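Local coordinates for protein trehalose monomycolate transport factor A (Mycolicibacterium smegmatis MC2 155, PDB 6T84) that is required for MmpL3-dependent transport of trehalose monomycolate to the mycobacterial cell wall, and for growth and cell elongation, at residues 31-36 and 47-52; 72-77 and 164-169; 80-85 and 177-182. One frame throughout, in Å; residues are numbered along the deposited sequence.

Three contacts lie at different places in the part of the N-terminal domain present here, which is probably cytoplasmic; the whole N-terminal domain is necessary and sufficient for function and for binding MmpL3. Contact 1 closes along the chain before contact 2 opens, whereas contacts 2 and 3 alternate: strand 71-77 runs on into loop 80-85, and helix 159-175 into the tail 177-182. The large antiparallel sheet links them. Contact 2 lies on one face, and W36 of contact 1 reaches A75 from the other; their centres are about 15 Å apart. Contacts 1 and 3 are peripheral, contact 2 near the middle; contact 3 is centred about 18 Å from contact 2 and 24 Å from contact 1.

Contact 1. Residues 31-36 and 47-52; sequences DLLKRW and VTAKNV
L32 and L33, successive residues of the 3-10 segment 32-35, close over the backbone and small side chains of 47-52; the direct contacts are apolar, with a water as the polar link. In L32 the contact starts at CB, which rests 4.0 Å from CB of A49. The next torsion sets CG anti to the backbone N (chi1 -163°), and beyond CG the CD2 branch does the touching. Its methyl lies 3.9 Å from A49 CB and meets V52 CG1 tip to tip at 3.7 Å. L33 also meets A49, from a direction roughly perpendicular to that of L32. Its CD1 reaches V47, approaching the carbonyl O and the CG2 methyl equally closely, while L33 CD2 turns back to A49 CB at 4.0 Å. The alanine methyl is thus shared by both leucines.

No direct hydrogen bond joins the segments. Instead one water accepts from L33 N at 3.2 Å and from A49 N at 3.1 Å, bridging two donors that could not bond each other. On the outer side K34 NZ forms a salt bridge with D31 OD1, using the anti lone pair of that oxygen and spanning the turn within its own segment. F65 of strand 60-67 lies against both leucines, and A49 pairs by backbone with S29 in the small two-stranded sheet, so the loop between strands 28-29 and 49-50 is laid against strand 60-67 of the main sheet. The chemistry implies cohesion by dispersion and burial, with water meeting the polar needs of two backbone amides.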
# COMPACT_ATOMS: atom_id res chain seq x y z
N ASP A 31 -12.22 13.87 -0.57
CA ASP A 31 -11.44 13.89 -1.79
C ASP A 31 -10.20 13.01 -1.74
O ASP A 31 -9.54 12.83 -2.76
CB ASP A 31 -11.06 15.31 -2.20
CG ASP A 31 -12.24 16.07 -2.79
OD1 ASP A 31 -13.03 15.48 -3.58
OD2 ASP A 31 -12.39 17.26 -2.44
N LEU A 32 -9.89 12.42 -0.60
CA LEU A 32 -8.61 11.75 -0.43
C LEU A 32 -8.31 10.71 -1.52
O LEU A 32 -7.21 10.68 -2.09
CB LEU A 32 -8.64 11.08 0.96
CG LEU A 32 -7.26 10.69 1.49
CD1 LEU A 32 -6.39 11.88 1.64
CD2 LEU A 32 -7.38 10.01 2.83
N LEU A 33 -9.29 9.85 -1.84
CA LEU A 33 -9.04 8.66 -2.67
C LEU A 33 -8.68 9.01 -4.10
O LEU A 33 -8.14 8.15 -4.81
CB LEU A 33 -10.27 7.75 -2.72
CG LEU A 33 -10.69 7.17 -1.35
CD1 LEU A 33 -11.86 6.25 -1.51
CD2 LEU A 33 -9.52 6.40 -0.77
N LYS A 34 -8.97 10.23 -4.53
CA LYS A 34 -8.76 10.53 -5.93
C LYS A 34 -7.30 10.54 -6.31
O LYS A 34 -6.99 10.50 -7.50
CB LYS A 34 -9.39 11.89 -6.27
CG LYS A 34 -10.91 11.89 -6.20
CD LYS A 34 -11.49 13.25 -6.62
CE LYS A 34 -13.01 13.23 -6.69
NZ LYS A 34 -13.64 13.03 -5.35
N ARG A 35 -6.38 10.53 -5.34
CA ARG A 35 -5.00 10.68 -5.76
C ARG A 35 -4.36 9.37 -6.16
O ARG A 35 -3.27 9.40 -6.73
CB ARG A 35 -4.13 11.42 -4.73
CG ARG A 35 -4.12 10.85 -3.37
CD ARG A 35 -3.21 11.69 -2.48
NE ARG A 35 -3.67 13.07 -2.40
CZ ARG A 35 -2.93 14.12 -2.74
NH1 ARG A 35 -1.68 13.95 -3.16
NH2 ARG A 35 -3.44 15.34 -2.64
N TRP A 36 -5.04 8.25 -5.91
CA TRP A 36 -4.48 6.93 -6.24
C TRP A 36 -5.39 6.17 -7.19
O TRP A 36 -6.62 6.28 -7.11
CB TRP A 36 -4.29 6.09 -4.96
CG TRP A 36 -3.44 6.81 -3.99
CD1 TRP A 36 -2.11 7.11 -4.12
CD2 TRP A 36 -3.86 7.40 -2.76
NE1 TRP A 36 -1.68 7.83 -3.02
CE2 TRP A 36 -2.73 7.99 -2.16
CE3 TRP A 36 -5.09 7.44 -2.09
CZ2 TRP A 36 -2.80 8.66 -0.94
CZ3 TRP A 36 -5.16 8.08 -0.87
CH2 TRP A 36 -4.02 8.69 -0.31
N VAL A 47 -16.84 5.99 -3.57
CA VAL A 47 -16.64 5.77 -2.14
C VAL A 47 -15.77 6.90 -1.62
O VAL A 47 -15.06 7.56 -2.37
CB VAL A 47 -15.98 4.41 -1.84
CG1 VAL A 47 -16.94 3.25 -2.15
CG2 VAL A 47 -14.67 4.25 -2.60
N THR A 48 -15.85 7.14 -0.32
CA THR A 48 -14.96 8.09 0.32
C THR A 48 -14.17 7.37 1.39
O THR A 48 -14.59 6.34 1.93
CB THR A 48 -15.72 9.22 1.01
OG1 THR A 48 -16.52 8.64 2.04
CG2 THR A 48 -16.63 9.98 0.04
N ALA A 49 -13.06 7.98 1.73
CA ALA A 49 -12.15 7.44 2.74
C ALA A 49 -12.75 7.70 4.12
O ALA A 49 -13.20 8.82 4.42
CB ALA A 49 -10.81 8.15 2.60
N LYS A 50 -12.76 6.68 4.98
CA LYS A 50 -13.31 6.82 6.32
C LYS A 50 -12.28 6.44 7.36
O LYS A 50 -11.34 5.70 7.08
CB LYS A 50 -14.60 6.00 6.53
CG LYS A 50 -15.75 6.59 5.71
CD LYS A 50 -17.08 6.04 6.11
CE LYS A 50 -18.17 6.74 5.27
NZ LYS A 50 -19.45 6.00 5.26
N ASN A 51 -12.52 6.86 8.60
CA ASN A 51 -11.59 6.59 9.71
C ASN A 51 -10.16 6.91 9.29
O ASN A 51 -9.25 6.06 9.30
CB ASN A 51 -11.70 5.13 10.17
CG ASN A 51 -12.96 4.87 10.88
OD1 ASN A 51 -13.34 5.63 11.74
ND2 ASN A 51 -13.62 3.75 10.55
N VAL A 52 -10.00 8.15 8.88
CA VAL A 52 -8.79 8.62 8.20
C VAL A 52 -7.77 9.08 9.23
O VAL A 52 -8.10 9.85 10.16
CB VAL A 52 -9.15 9.76 7.24
CG1 VAL A 52 -7.87 10.26 6.52
CG2 VAL A 52 -10.21 9.31 6.24
O HOH W 1 -12.06 10.12 -0.35

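Contact 2. Residues 72-77 and 164-169; sequences TVIALH and EGLRTV
Helix-on-sheet packing of the alpha+beta kind, against an antiparallel sheet, is exemplified where I74 and L76 of strand 71-77 meet G165, L166 and V169 of helix 159-175. The helix lies across one face of the main sheet; the axes of the short segments approach to 9.0 Å, with their N-to-C directions at 42°. I74 and L76, two residues apart on the strand, point toward the helix, while A75 between them points away, to the face where W36 packs.

I74 is the chief intruder. Its CG1 is anti to the carbonyl carbon (chi1 -61°), and the extended chain beyond it carries CD1 onto the helix backbone, 3.5 Å from G165 C. Close approach to the main chain is possible here because glycine has no CB to stand in the way. The same methyl lies 3.7 Å from L166 N. The other branch of I74 works between two helix side chains: CG2 is 3.8 Å from V169 CG1, the two side chains crossing obliquely, and 4.0 Å from L166 CD2, where they cross at about a right angle. While V169 CG1 meets I74 in this way, V169 CG2 lies 4.1 Å from L76 CB and equally far from I74 O.

All five touching residues are buried, and the packing extends beyond them: I74 also packs on V62 and I64, V169 on V151, and L166 on W17 and H21 of helix 10-21. No hydrogen bond crosses the interface. Within the helix, E164 O accepts from T168 N and also from T168 OG1, the hydroxyl lying 2.8 Å away and above the carbonyl plane.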
# COMPACT_ATOMS: atom_id res chain seq x y z
N THR A 72 -8.51 -1.66 4.37
CA THR A 72 -7.82 -0.57 5.05
C THR A 72 -6.52 -0.36 4.28
O THR A 72 -5.81 -1.33 4.00
CB THR A 72 -7.53 -0.95 6.51
OG1 THR A 72 -8.78 -1.08 7.24
CG2 THR A 72 -6.61 0.07 7.23
N VAL A 73 -6.24 0.86 3.88
CA VAL A 73 -5.08 1.20 3.06
C VAL A 73 -4.14 2.09 3.85
O VAL A 73 -4.58 3.02 4.54
CB VAL A 73 -5.53 1.91 1.77
CG1 VAL A 73 -4.33 2.28 0.93
CG2 VAL A 73 -6.47 0.98 0.98
N ILE A 74 -2.84 1.86 3.69
CA ILE A 74 -1.81 2.75 4.20
C ILE A 74 -1.02 3.23 3.00
O ILE A 74 -0.53 2.41 2.21
CB ILE A 74 -0.88 2.00 5.18
CG1 ILE A 74 -1.69 1.47 6.37
CG2 ILE A 74 0.29 2.89 5.63
CD1 ILE A 74 -0.82 0.51 7.29
N ALA A 75 -0.96 4.57 2.80
CA ALA A 75 -0.23 5.17 1.68
C ALA A 75 0.92 6.00 2.22
O ALA A 75 0.70 6.89 3.04
CB ALA A 75 -1.13 6.10 0.86
N LEU A 76 2.15 5.72 1.76
CA LEU A 76 3.35 6.41 2.22
C LEU A 76 3.98 7.21 1.08
O LEU A 76 4.19 6.68 -0.01
CB LEU A 76 4.36 5.40 2.75
CG LEU A 76 5.74 5.94 3.19
CD1 LEU A 76 5.60 6.87 4.40
CD2 LEU A 76 6.73 4.75 3.55
N HIS A 77 4.27 8.48 1.33
CA HIS A 77 4.84 9.29 0.27
C HIS A 77 6.28 8.92 -0.06
O HIS A 77 7.10 8.68 0.83
CB HIS A 77 4.79 10.77 0.68
CG HIS A 77 5.17 11.69 -0.43
ND1 HIS A 77 6.39 12.35 -0.49
CD2 HIS A 77 4.47 12.10 -1.52
CE1 HIS A 77 6.43 13.10 -1.58
NE2 HIS A 77 5.27 12.97 -2.22
N GLU A 164 1.89 -3.17 12.22
CA GLU A 164 2.70 -3.97 11.33
C GLU A 164 2.59 -3.46 9.90
O GLU A 164 3.55 -3.51 9.14
CB GLU A 164 2.24 -5.42 11.43
CG GLU A 164 3.08 -6.42 10.60
CD GLU A 164 4.61 -6.39 10.86
OE1 GLU A 164 5.08 -5.99 11.96
OE2 GLU A 164 5.35 -6.78 9.94
N GLY A 165 1.44 -2.89 9.54
CA GLY A 165 1.29 -2.33 8.19
C GLY A 165 2.17 -1.13 7.96
O GLY A 165 2.71 -0.95 6.85
N LEU A 166 2.32 -0.27 8.98
CA LEU A 166 3.28 0.83 8.85
C LEU A 166 4.67 0.29 8.59
O LEU A 166 5.37 0.80 7.73
CB LEU A 166 3.33 1.75 10.08
CG LEU A 166 2.09 2.55 10.46
CD1 LEU A 166 2.44 3.32 11.72
CD2 LEU A 166 1.66 3.47 9.31
N ARG A 167 5.08 -0.75 9.33
CA ARG A 167 6.41 -1.31 9.09
C ARG A 167 6.50 -1.94 7.71
O ARG A 167 7.55 -1.84 7.04
CB ARG A 167 6.76 -2.33 10.18
CG ARG A 167 8.16 -2.90 10.06
CD ARG A 167 9.20 -1.79 10.14
NE ARG A 167 9.17 -1.12 11.43
CZ ARG A 167 9.86 -0.03 11.73
NH1 ARG A 167 10.65 0.53 10.82
NH2 ARG A 167 9.77 0.51 12.94
N THR A 168 5.43 -2.61 7.27
CA THR A 168 5.46 -3.28 5.96
C THR A 168 5.56 -2.26 4.82
O THR A 168 6.35 -2.46 3.88
CB THR A 168 4.20 -4.14 5.85
OG1 THR A 168 4.25 -5.13 6.91
CG2 THR A 168 4.20 -4.93 4.48
N VAL A 169 4.76 -1.18 4.87
CA VAL A 169 4.80 -0.22 3.78
C VAL A 169 6.15 0.46 3.71
O VAL A 169 6.66 0.74 2.62
CB VAL A 169 3.61 0.78 3.80
CG1 VAL A 169 3.81 1.82 4.88
CG2 VAL A 169 3.50 1.45 2.42

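Contact 3. Residues 80-85 and 177-182; sequences VGTNVV and RVLPPV
The N83 carboxamide has both methyls of V182 on one side of its plane: CG2 stands above OD1, 3.8 Å from it, and also rests on the G81-T82 backbone, while CG1 is displaced past the amide end, 3.7 Å from ND2. The two side chains cross at about a right angle. The P180 ring offers its CD-CG side to V84, whose CG2 stands 3.6 Å from CD. The carbonyl of P180 is gripped in its own plane by T82, with OG1 donating to P180 O at 2.7 Å. That hydroxyl lies anti to the backbone N (chi1 -178°) and also accepts from V84 N at 3.1 Å, forming an ST turn, so one oxygen both orders its loop and binds the tail. L179 packs CB against T82 OG1 and CD2 against V84 CG1. The direct bond from V182 N to G81 O is weak, and one water links the same two atoms more closely. Thus the tail leaving helix 159-175 is laid over the loop between strands 71-77 and 86-90, with N144 of strand 141-144 touching T82 and L179, and A119 of helix 117-123 backing V84.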
# COMPACT_ATOMS: atom_id res chain seq x y z
N VAL A 80 11.38 10.21 -4.16
CA VAL A 80 11.65 10.39 -5.58
C VAL A 80 10.62 9.60 -6.38
O VAL A 80 10.47 8.40 -6.18
CB VAL A 80 13.08 9.92 -5.92
CG1 VAL A 80 13.42 10.26 -7.37
CG2 VAL A 80 14.10 10.52 -4.93
N GLY A 81 9.95 10.27 -7.32
CA GLY A 81 8.93 9.60 -8.13
C GLY A 81 9.49 8.61 -9.14
O GLY A 81 10.67 8.63 -9.52
N THR A 82 8.61 7.71 -9.57
CA THR A 82 8.95 6.78 -10.65
C THR A 82 7.75 6.58 -11.55
O THR A 82 6.62 6.67 -11.10
CB THR A 82 9.38 5.41 -10.08
OG1 THR A 82 9.75 4.55 -11.16
CG2 THR A 82 8.25 4.65 -9.29
N ASN A 83 8.00 6.26 -12.83
CA ASN A 83 6.90 5.86 -13.69
C ASN A 83 6.69 4.35 -13.72
O ASN A 83 5.75 3.89 -14.37
CB ASN A 83 7.12 6.30 -15.14
CG ASN A 83 6.84 7.76 -15.36
OD1 ASN A 83 6.05 8.39 -14.64
ND2 ASN A 83 7.47 8.31 -16.39
N VAL A 84 7.52 3.58 -13.05
CA VAL A 84 7.29 2.12 -13.00
C VAL A 84 6.31 1.81 -11.87
O VAL A 84 6.38 2.42 -10.79
CB VAL A 84 8.64 1.40 -12.77
CG1 VAL A 84 8.49 -0.15 -12.64
CG2 VAL A 84 9.61 1.71 -13.91
N VAL A 85 5.42 0.84 -12.09
CA VAL A 85 4.52 0.31 -11.05
C VAL A 85 4.92 -1.12 -10.76
O VAL A 85 5.03 -1.91 -11.69
CB VAL A 85 3.04 0.37 -11.49
CG1 VAL A 85 2.11 -0.37 -10.48
CG2 VAL A 85 2.62 1.81 -11.61
N ARG A 177 13.01 1.77 -3.77
CA ARG A 177 13.82 2.98 -4.01
C ARG A 177 14.65 2.88 -5.29
O ARG A 177 15.00 3.93 -5.86
CB ARG A 177 14.74 3.27 -2.82
CG ARG A 177 14.08 3.96 -1.64
CD ARG A 177 15.03 4.02 -0.43
NE ARG A 177 16.40 4.25 -0.87
CZ ARG A 177 17.47 3.76 -0.24
NH1 ARG A 177 17.32 3.01 0.84
NH2 ARG A 177 18.69 4.01 -0.71
N VAL A 178 14.95 1.65 -5.75
CA VAL A 178 15.72 1.38 -6.97
C VAL A 178 14.95 1.63 -8.26
O VAL A 178 15.55 1.64 -9.34
CB VAL A 178 16.37 -0.03 -6.94
CG1 VAL A 178 17.21 -0.18 -5.67
CG2 VAL A 178 15.31 -1.09 -7.05
N LEU A 179 13.63 1.87 -8.19
CA LEU A 179 12.88 2.10 -9.42
C LEU A 179 13.34 3.41 -10.07
O LEU A 179 13.68 4.38 -9.36
CB LEU A 179 11.38 2.17 -9.12
CG LEU A 179 10.76 0.83 -8.65
CD1 LEU A 179 9.26 1.03 -8.40
CD2 LEU A 179 11.16 -0.32 -9.68
N PRO A 180 13.36 3.48 -11.40
CA PRO A 180 14.03 4.61 -12.07
C PRO A 180 13.25 5.89 -11.88
O PRO A 180 12.01 5.88 -11.76
CB PRO A 180 14.08 4.17 -13.55
CG PRO A 180 12.97 3.13 -13.68
CD PRO A 180 12.81 2.49 -12.35
N PRO A 181 13.93 7.04 -11.87
CA PRO A 181 13.23 8.33 -11.74
C PRO A 181 12.39 8.63 -12.96
O PRO A 181 12.57 8.07 -14.04
CB PRO A 181 14.38 9.34 -11.60
CG PRO A 181 15.65 8.51 -11.40
CD PRO A 181 15.39 7.17 -12.01
N VAL A 182 11.44 9.54 -12.79
CA VAL A 182 10.62 9.98 -13.93
C VAL A 182 11.52 10.73 -14.91
O VAL A 182 12.24 11.65 -14.50
CB VAL A 182 9.50 10.88 -13.44
CG1 VAL A 182 8.66 11.38 -14.60
CG2 VAL A 182 8.65 10.10 -12.46
O HOH W 2 12.54 6.92 -8.70
O HOH W 3 11.61 11.15 -10.32
O HOH W 4 10.28 6.07 -14.29